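Local atomic coordinates of reticulocyte-binding protein 2a (Plasmodium vivax, PDB entry 4Z8N), a protein that probably binds receptors on reticulocytes when the malaria parasite invades red blood cells, here represented by its helical erythrocyte-binding domain. Residues I92-E98 / N197-A203; Y158-V162 / A257-Y263. One frame throughout, in Å; residues are numbered along the deposited sequence.

Both interactions join two helices that run nearly parallel in the elongated helical erythrocyte-binding domain, but they lie on opposite sides of its centre, about 46 Å apart between centres. Interaction 1 is a surface contact between the starts of helices 94-115 and 199-237; it has no hydrogen bond across it and relies on close packing of Leu94, Val199 and Tyr97 against small and polar neighbours. Interaction 2 is buried and joins helix 149-162 to helix 246-297 through three tyrosines, a valine and an arginine. The contacts share no helix directly, yet helix 246-297 also backs the second segment of interaction 1, and helix 199-237 flanks interaction 2.

Interaction 1 (I92-E98 / N197-A203)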
ATOM      1  N   ILE A  92      10.761  -9.380 -30.342  1.00 42.94           N
ATOM      2  CA  ILE A  92       9.756 -10.420 -30.185  1.00 44.96           C
ATOM      3  C   ILE A  92       8.573 -10.115 -31.105  1.00 39.26           C
ATOM      4  O   ILE A  92       8.212  -8.953 -31.303  1.00 40.51           O
ATOM      5  CB  ILE A  92       9.301 -10.541 -28.709  1.00 45.17           C
ATOM      6  CG1 ILE A  92       8.381 -11.746 -28.510  1.00 48.06           C
ATOM      7  CG2 ILE A  92       8.630  -9.264 -28.233  1.00 40.35           C
ATOM      8  CD1 ILE A  92       7.868 -11.888 -27.088  1.00 44.16           C
ATOM      9  N   ASN A  93       7.985 -11.155 -31.691  1.00 41.11           N
ATOM     10  CA  ASN A  93       6.873 -10.952 -32.614  1.00 42.44           C
ATOM     11  C   ASN A  93       5.533 -10.917 -31.887  1.00 44.49           C
ATOM     12  O   ASN A  93       5.468 -11.111 -30.672  1.00 41.95           O
ATOM     13  CB  ASN A  93       6.866 -12.027 -33.714  1.00 48.29           C
ATOM     14  CG  ASN A  93       6.771 -13.451 -33.170  1.00 50.59           C
ATOM     15  OD1 ASN A  93       6.049 -13.727 -32.211  1.00 50.59           O
ATOM     16  ND2 ASN A  93       7.495 -14.367 -33.803  1.00 53.85           N
ATOM     17  N   LEU A  94       4.467 -10.670 -32.644  1.00 44.49           N
ATOM     18  CA  LEU A  94       3.136 -10.499 -32.075  1.00 42.54           C
ATOM     19  C   LEU A  94       2.644 -11.757 -31.357  1.00 44.48           C
ATOM     20  O   LEU A  94       2.140 -11.683 -30.236  1.00 40.29           O
ATOM     21  CB  LEU A  94       2.142 -10.101 -33.170  1.00 44.21           C
ATOM     22  CG  LEU A  94       0.748  -9.719 -32.679  1.00 50.56           C
ATOM     23  CD1 LEU A  94       0.839  -8.548 -31.714  1.00 49.30           C
ATOM     24  CD2 LEU A  94      -0.169  -9.393 -33.847  1.00 54.63           C
ATOM     25  N   SER A  95       2.796 -12.906 -32.005  1.00 47.48           N
ATOM     26  CA  SER A  95       2.319 -14.168 -31.445  1.00 53.13           C
ATOM     27  C   SER A  95       3.008 -14.514 -30.129  1.00 48.40           C
ATOM     28  O   SER A  95       2.354 -14.899 -29.160  1.00 44.07           O
ATOM     29  CB  SER A  95       2.516 -15.299 -32.450  1.00 59.25           C
ATOM     30  OG  SER A  95       1.619 -15.159 -33.536  1.00 68.28           O
ATOM     31  N   ASN A  96       4.328 -14.376 -30.093  1.00 44.15           N
ATOM     32  CA  ASN A  96       5.074 -14.632 -28.870  1.00 44.75           C
ATOM     33  C   ASN A  96       4.797 -13.563 -27.818  1.00 42.24           C
ATOM     34  O   ASN A  96       4.898 -13.825 -26.620  1.00 43.46           O
ATOM     35  CB  ASN A  96       6.572 -14.719 -29.164  1.00 43.08           C
ATOM     36  CG  ASN A  96       6.947 -15.991 -29.900  1.00 51.90           C
ATOM     37  OD1 ASN A  96       6.426 -17.069 -29.608  1.00 51.40           O
ATOM     38  ND2 ASN A  96       7.851 -15.872 -30.865  1.00 52.90           N
ATOM     39  N   TYR A  97       4.436 -12.361 -28.265  1.00 38.61           N
ATOM     40  CA  TYR A  97       4.049 -11.304 -27.336  1.00 37.69           C
ATOM     41  C   TYR A  97       2.781 -11.697 -26.593  1.00 37.28           C
ATOM     42  O   TYR A  97       2.694 -11.535 -25.377  1.00 36.89           O
ATOM     43  CB  TYR A  97       3.829  -9.968 -28.056  1.00 36.12           C
ATOM     44  CG  TYR A  97       3.608  -8.818 -27.098  1.00 38.46           C
ATOM     45  CD1 TYR A  97       2.354  -8.567 -26.550  1.00 36.78           C
ATOM     46  CD2 TYR A  97       4.660  -7.994 -26.725  1.00 38.25           C
ATOM     47  CE1 TYR A  97       2.158  -7.527 -25.658  1.00 38.17           C
ATOM     48  CE2 TYR A  97       4.473  -6.951 -25.842  1.00 34.79           C
ATOM     49  CZ  TYR A  97       3.223  -6.719 -25.312  1.00 34.84           C
ATOM     50  OH  TYR A  97       3.042  -5.677 -24.430  1.00 34.84           O
ATOM     51  N   GLU A  98       1.797 -12.197 -27.336  1.00 40.14           N
ATOM     52  CA  GLU A  98       0.519 -12.594 -26.755  1.00 46.09           C
ATOM     53  C   GLU A  98       0.704 -13.739 -25.764  1.00 46.86           C
ATOM     54  O   GLU A  98       0.036 -13.794 -24.734  1.00 45.06           O
ATOM     55  CB  GLU A  98      -0.471 -12.992 -27.855  1.00 47.87           C
ATOM     56  CG  GLU A  98      -0.883 -11.832 -28.754  1.00 54.66           C
ATOM     57  CD  GLU A  98      -1.704 -12.274 -29.951  1.00 68.41           C
ATOM     58  OE1 GLU A  98      -1.833 -13.498 -30.172  1.00 73.57           O
ATOM     59  OE2 GLU A  98      -2.221 -11.396 -30.674  1.00 72.76           O
ATOM     60  N   ASN A 197      -2.622  -5.002 -36.294  1.00 58.59           N
ATOM     61  CA  ASN A 197      -2.026  -5.169 -34.973  1.00 55.28           C
ATOM     62  C   ASN A 197      -0.525  -5.438 -35.030  1.00 54.29           C
ATOM     63  O   ASN A 197      -0.045  -6.139 -35.915  1.00 57.51           O
ATOM     64  CB  ASN A 197      -2.728  -6.303 -34.224  1.00 54.93           C
ATOM     65  CG  ASN A 197      -2.377  -6.333 -32.748  1.00 57.30           C
ATOM     66  OD1 ASN A 197      -1.849  -5.363 -32.201  1.00 50.63           O
ATOM     67  ND2 ASN A 197      -2.670  -7.452 -32.095  1.00 60.99           N
ATOM     68  N   ASN A 198       0.211  -4.861 -34.084  1.00 51.71           N
ATOM     69  CA  ASN A 198       1.648  -5.090 -33.969  1.00 52.33           C
ATOM     70  C   ASN A 198       2.079  -5.008 -32.509  1.00 46.60           C
ATOM     71  O   ASN A 198       1.269  -4.688 -31.640  1.00 44.07           O
ATOM     72  CB  ASN A 198       2.431  -4.087 -34.821  1.00 48.79           C
ATOM     73  CG  ASN A 198       2.053  -2.646 -34.528  1.00 46.67           C
ATOM     74  OD1 ASN A 198       2.436  -2.086 -33.499  1.00 44.99           O
ATOM     75  ND2 ASN A 198       1.307  -2.033 -35.440  1.00 46.71           N
ATOM     76  N   VAL A 199       3.351  -5.291 -32.239  1.00 47.85           N
ATOM     77  CA  VAL A 199       3.838  -5.339 -30.860  1.00 46.85           C
ATOM     78  C   VAL A 199       3.838  -3.963 -30.190  1.00 43.57           C
ATOM     79  O   VAL A 199       3.672  -3.863 -28.974  1.00 41.98           O
ATOM     80  CB  VAL A 199       5.259  -5.945 -30.778  1.00 51.12           C
ATOM     81  CG1 VAL A 199       5.221  -7.428 -31.119  1.00 55.08           C
ATOM     82  CG2 VAL A 199       6.223  -5.201 -31.693  1.00 51.17           C
ATOM     83  N   THR A 200       4.017  -2.906 -30.978  1.00 42.95           N
ATOM     84  CA  THR A 200       3.970  -1.547 -30.441  1.00 42.59           C
ATOM     85  C   THR A 200       2.567  -1.226 -29.930  1.00 37.55           C
ATOM     86  O   THR A 200       2.403  -0.673 -28.843  1.00 36.02           O
ATOM     87  CB  THR A 200       4.390  -0.501 -31.491  1.00 40.82           C
ATOM     88  OG1 THR A 200       5.752  -0.727 -31.870  1.00 45.61           O
ATOM     89  CG2 THR A 200       4.252   0.913 -30.930  1.00 38.50           C
ATOM     90  N   ILE A 201       1.559  -1.586 -30.717  1.00 39.11           N
ATOM     91  CA  ILE A 201       0.170  -1.418 -30.305  1.00 41.63           C
ATOM     92  C   ILE A 201      -0.122  -2.252 -29.061  1.00 42.39           C
ATOM     93  O   ILE A 201      -0.745  -1.774 -28.111  1.00 41.38           O
ATOM     94  CB  ILE A 201      -0.807  -1.811 -31.437  1.00 38.40           C
ATOM     95  CG1 ILE A 201      -0.748  -0.779 -32.566  1.00 42.31           C
ATOM     96  CG2 ILE A 201      -2.232  -1.943 -30.907  1.00 36.03           C
ATOM     97  CD1 ILE A 201      -1.664  -1.093 -33.737  1.00 44.00           C
ATOM     98  N   SER A 202       0.344  -3.497 -29.070  1.00 44.08           N
ATOM     99  CA  SER A 202       0.144  -4.397 -27.942  1.00 45.67           C
ATOM    100  C   SER A 202       0.805  -3.856 -26.677  1.00 44.86           C
ATOM    101  O   SER A 202       0.249  -3.964 -25.586  1.00 39.92           O
ATOM    102  CB  SER A 202       0.685  -5.789 -28.268  1.00 45.18           C
ATOM    103  OG  SER A 202       0.034  -6.335 -29.402  1.00 49.98           O
ATOM    104  N   ALA A 203       1.984  -3.262 -26.831  1.00 42.35           N
ATOM    105  CA  ALA A 203       2.722  -2.707 -25.696  1.00 45.24           C
ATOM    106  C   ALA A 203       2.014  -1.501 -25.068  1.00 33.65           C
ATOM    107  O   ALA A 203       1.993  -1.346 -23.849  1.00 35.52           O
ATOM    108  CB  ALA A 203       4.137  -2.326 -26.127  1.00 38.15           C
TER
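Val199, Tyr97 and Leu94 carry the tight side of this contact. The Val199 branch CG1 presses into the turn that leads to helix 94-115, with Ile92 O at 3.4 Å and the carbonyl carbon of Asn93 close behind. A compact beta-branched residue suits this place, because one methyl fills the bend while Pro87 packs nearby. Tyr97 reaches across from one turn further on. With CG anti to the backbone N (chi1 -172°), its ring extends toward the second helix, where Ser202 CB meets CE1 at 3.5 Å. Its hydroxyl travels further, and Tyr97 OH stands 3.2 Å from Ala203 CA; the small side chains of serine and alanine leave room for so long a group. Leu84 O is the hydrogen-bond partner of that hydroxyl, so the polar end is satisfied although the tyrosine is buried. Leu94 packs as closely: its CD1 methyl lies 3.3 Å from Ser202 OG, which in turn donates to Asn198 O and so turns its polarity back into its own helix.

The looser side begins at Asn197, which is exposed yet lies against Leu94 CD2 with its side chain, the two side chains crossing at about a right angle. Glu98, also exposed, meets the opposite segment only lightly, as a polar residue at a solvent edge can.

Two asparagines begin the helices. Asn93 OD1 accepts from Asn96 N at 2.8 Å, nearly along the C=O axis, while Asn198 OD1 accepts from Ile201 N at 3.0 Å with the donor above the carbonyl plane. Two N-capped helix starts, set side by side with segment axes 10.1 Å apart and inclined by 23°, thus form a parallel helix pair near one end of an elongated helical bundle.

Interaction 2 (Y158-V162 / A257-Y263); sequences YVERV and ANFYATY
Arg161 NH1 has two tyrosine hydroxyls as partners: Tyr260 OH across the contact, by a weak bond of 3.4 Å, and Tyr36 OH from helix 26-37. This is the polar margin of a nearly parallel helix pair in the helical bundle of the erythrocyte-binding domain, with segment axes 11.0 Å apart and inclined by 20°. Arginine suits a partly exposed margin, since its long aliphatic chain can pack on the way to a charged end. Extended from CG to NE, that chain crosses Tyr260 at about a right angle and brings Arg161 CD within 3.3 Å of Tyr260 OH.

Inside this margin, Tyr158 and Tyr260 lie with near-parallel planes, 11° apart, but slid so far that the rings barely overlap. What sits over the centre of the Tyr158 ring is instead the methylene Tyr260 CB, 3.6 Å from the centroid, in a CH-pi contact. In return Tyr158 CD1 lies above the rim of the Tyr260 ring. CG of Tyr260 is anti to its N (chi1 176°), which sends the ring across the interface and leaves its CB over the Tyr158 ring, whereas Tyr158 holds its own CG beside the backbone N. Beyond the ring, Tyr158 OH reaches Ala257, whose single methyl leaves space for it, and makes a weak hydrogen bond to Glu33.

One turn on, valine faces tyrosine. Broad flat rings suit such a seam because they span the wide gap between the axes and offer a face to aliphatic groups: Val162 CG1 stands 3.7 Å from the centroid of the Tyr263 ring, almost on its normal. The hydroxyl of that ring is buried without a hydrogen-bonding partner, and the nearest atom to Tyr263 OH across the contact is Val162 CA, at 3.6 Å.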
ATOM      1  N   TYR A 158       0.363  13.250  16.344  1.00 39.95           N
ATOM      2  CA  TYR A 158      -0.313  12.700  15.169  1.00 42.00           C
ATOM      3  C   TYR A 158      -0.886  13.792  14.273  1.00 40.93           C
ATOM      4  O   TYR A 158      -0.757  13.737  13.051  1.00 39.85           O
ATOM      5  CB  TYR A 158      -1.435  11.745  15.586  1.00 40.14           C
ATOM      6  CG  TYR A 158      -0.954  10.446  16.189  1.00 40.09           C
ATOM      7  CD1 TYR A 158       0.354  10.019  16.011  1.00 36.61           C
ATOM      8  CD2 TYR A 158      -1.812   9.642  16.928  1.00 38.47           C
ATOM      9  CE1 TYR A 158       0.798   8.833  16.557  1.00 38.15           C
ATOM     10  CE2 TYR A 158      -1.377   8.451  17.477  1.00 38.23           C
ATOM     11  CZ  TYR A 158      -0.071   8.051  17.287  1.00 38.87           C
ATOM     12  OH  TYR A 158       0.372   6.870  17.831  1.00 42.57           O
ATOM     13  N   VAL A 159      -1.533  14.775  14.892  1.00 41.76           N
ATOM     14  CA  VAL A 159      -2.137  15.885  14.166  1.00 42.42           C
ATOM     15  C   VAL A 159      -1.091  16.642  13.347  1.00 44.08           C
ATOM     16  O   VAL A 159      -1.298  16.919  12.167  1.00 47.93           O
ATOM     17  CB  VAL A 159      -2.857  16.857  15.133  1.00 47.76           C
ATOM     18  CG1 VAL A 159      -3.077  18.211  14.485  1.00 49.52           C
ATOM     19  CG2 VAL A 159      -4.182  16.265  15.600  1.00 47.11           C
ATOM     20  N   GLU A 160       0.041  16.958  13.967  1.00 42.24           N
ATOM     21  CA  GLU A 160       1.101  17.694  13.284  1.00 48.44           C
ATOM     22  C   GLU A 160       1.684  16.888  12.119  1.00 44.08           C
ATOM     23  O   GLU A 160       2.054  17.446  11.087  1.00 44.02           O
ATOM     24  CB  GLU A 160       2.206  18.074  14.274  1.00 60.42           C
ATOM     25  CG  GLU A 160       3.313  18.942  13.689  1.00 74.44           C
ATOM     26  CD  GLU A 160       2.840  20.332  13.288  1.00 86.75           C
ATOM     27  OE1 GLU A 160       1.779  20.776  13.777  1.00 89.34           O
ATOM     28  OE2 GLU A 160       3.537  20.984  12.482  1.00 93.55           O
ATOM     29  N   ARG A 161       1.755  15.572  12.287  1.00 37.72           N
ATOM     30  CA  ARG A 161       2.309  14.707  11.254  1.00 39.32           C
ATOM     31  C   ARG A 161       1.409  14.600  10.022  1.00 37.58           C
ATOM     32  O   ARG A 161       1.900  14.627   8.898  1.00 37.67           O
ATOM     33  CB  ARG A 161       2.588  13.315  11.823  1.00 40.40           C
ATOM     34  CG  ARG A 161       3.824  13.269  12.704  1.00 42.23           C
ATOM     35  CD  ARG A 161       4.019  11.902  13.330  1.00 42.98           C
ATOM     36  NE  ARG A 161       5.247  11.846  14.120  1.00 43.49           N
ATOM     37  CZ  ARG A 161       5.635  10.788  14.823  1.00 39.43           C
ATOM     38  NH1 ARG A 161       4.891   9.689  14.839  1.00 38.55           N
ATOM     39  NH2 ARG A 161       6.767  10.829  15.511  1.00 39.62           N
ATOM     40  N   VAL A 162       0.098  14.495  10.225  1.00 37.42           N
ATOM     41  CA  VAL A 162      -0.813  14.358   9.092  1.00 42.16           C
ATOM     42  C   VAL A 162      -0.994  15.684   8.354  1.00 44.98           C
ATOM     43  O   VAL A 162      -1.424  15.702   7.203  1.00 47.91           O
ATOM     44  CB  VAL A 162      -2.199  13.826   9.520  1.00 38.78           C
ATOM     45  CG1 VAL A 162      -2.066  12.456  10.162  1.00 35.65           C
ATOM     46  CG2 VAL A 162      -2.892  14.802  10.451  1.00 39.73           C
ATOM     47  N   ALA A 257      -3.880   5.507  17.749  1.00 39.91           N
ATOM     48  CA  ALA A 257      -2.752   4.806  17.154  1.00 39.34           C
ATOM     49  C   ALA A 257      -3.164   4.099  15.868  1.00 37.62           C
ATOM     50  O   ALA A 257      -2.396   4.050  14.910  1.00 38.73           O
ATOM     51  CB  ALA A 257      -2.164   3.813  18.143  1.00 37.88           C
ATOM     52  N   ASN A 258      -4.379   3.561  15.851  1.00 37.06           N
ATOM     53  CA  ASN A 258      -4.881   2.858  14.675  1.00 42.55           C
ATOM     54  C   ASN A 258      -5.133   3.803  13.501  1.00 40.07           C
ATOM     55  O   ASN A 258      -4.864   3.463  12.352  1.00 38.79           O
ATOM     56  CB  ASN A 258      -6.163   2.095  15.021  1.00 50.08           C
ATOM     57  CG  ASN A 258      -6.683   1.276  13.859  1.00 63.90           C
ATOM     58  OD1 ASN A 258      -6.106   0.248  13.501  1.00 67.56           O
ATOM     59  ND2 ASN A 258      -7.782   1.724  13.263  1.00 68.65           N
ATOM     60  N   PHE A 259      -5.650   4.991  13.793  1.00 40.03           N
ATOM     61  CA  PHE A 259      -5.867   5.999  12.760  1.00 40.91           C
ATOM     62  C   PHE A 259      -4.549   6.453  12.137  1.00 41.14           C
ATOM     63  O   PHE A 259      -4.446   6.605  10.917  1.00 34.87           O
ATOM     64  CB  PHE A 259      -6.618   7.205  13.335  1.00 47.35           C
ATOM     65  CG  PHE A 259      -8.087   6.963  13.539  1.00 49.67           C
ATOM     66  CD1 PHE A 259      -8.800   6.162  12.660  1.00 53.54           C
ATOM     67  CD2 PHE A 259      -8.756   7.534  14.609  1.00 50.71           C
ATOM     68  CE1 PHE A 259     -10.151   5.939  12.845  1.00 55.72           C
ATOM     69  CE2 PHE A 259     -10.107   7.312  14.799  1.00 52.16           C
ATOM     70  CZ  PHE A 259     -10.805   6.514  13.917  1.00 55.21           C
ATOM     71  N   TYR A 260      -3.534   6.667  12.969  1.00 42.33           N
ATOM     72  CA  TYR A 260      -2.245   7.116  12.457  1.00 40.09           C
ATOM     73  C   TYR A 260      -1.505   5.989  11.739  1.00 35.95           C
ATOM     74  O   TYR A 260      -0.861   6.219  10.716  1.00 31.93           O
ATOM     75  CB  TYR A 260      -1.368   7.680  13.576  1.00 38.62           C
ATOM     76  CG  TYR A 260       0.015   8.057  13.090  1.00 42.19           C
ATOM     77  CD1 TYR A 260       0.198   9.131  12.227  1.00 42.83           C
ATOM     78  CD2 TYR A 260       1.133   7.326  13.475  1.00 39.21           C
ATOM     79  CE1 TYR A 260       1.457   9.474  11.768  1.00 42.29           C
ATOM     80  CE2 TYR A 260       2.398   7.664  13.026  1.00 42.94           C
ATOM     81  CZ  TYR A 260       2.553   8.738  12.171  1.00 45.76           C
ATOM     82  OH  TYR A 260       3.806   9.076  11.716  1.00 51.85           O
ATOM     83  N   ALA A 261      -1.601   4.776  12.275  1.00 33.82           N
ATOM     84  CA  ALA A 261      -0.956   3.621  11.655  1.00 40.27           C
ATOM     85  C   ALA A 261      -1.514   3.377  10.257  1.00 36.57           C
ATOM     86  O   ALA A 261      -0.773   3.039   9.335  1.00 35.83           O
ATOM     87  CB  ALA A 261      -1.129   2.383  12.518  1.00 42.10           C
ATOM     88  N   THR A 262      -2.823   3.561  10.112  1.00 35.15           N
ATOM     89  CA  THR A 262      -3.493   3.436   8.821  1.00 37.68           C
ATOM     90  C   THR A 262      -2.994   4.499   7.848  1.00 38.78           C
ATOM     91  O   THR A 262      -2.705   4.211   6.685  1.00 41.84           O
ATOM     92  CB  THR A 262      -5.020   3.553   8.973  1.00 36.00           C
ATOM     93  OG1 THR A 262      -5.500   2.467   9.776  1.00 37.56           O
ATOM     94  CG2 THR A 262      -5.710   3.513   7.614  1.00 35.89           C
ATOM     95  N   TYR A 263      -2.899   5.731   8.338  1.00 35.62           N
ATOM     96  CA  TYR A 263      -2.381   6.843   7.556  1.00 34.23           C
ATOM     97  C   TYR A 263      -0.939   6.588   7.120  1.00 35.88           C
ATOM     98  O   TYR A 263      -0.599   6.729   5.945  1.00 34.12           O
ATOM     99  CB  TYR A 263      -2.475   8.140   8.367  1.00 31.67           C
ATOM    100  CG  TYR A 263      -1.724   9.313   7.779  1.00 33.54           C
ATOM    101  CD1 TYR A 263      -2.301  10.111   6.800  1.00 34.29           C
ATOM    102  CD2 TYR A 263      -0.443   9.633   8.214  1.00 35.62           C
ATOM    103  CE1 TYR A 263      -1.619  11.188   6.264  1.00 35.76           C
ATOM    104  CE2 TYR A 263       0.245  10.705   7.685  1.00 33.63           C
ATOM    105  CZ  TYR A 263      -0.347  11.479   6.711  1.00 35.71           C
ATOM    106  OH  TYR A 263       0.336  12.547   6.185  1.00 43.25           O
TER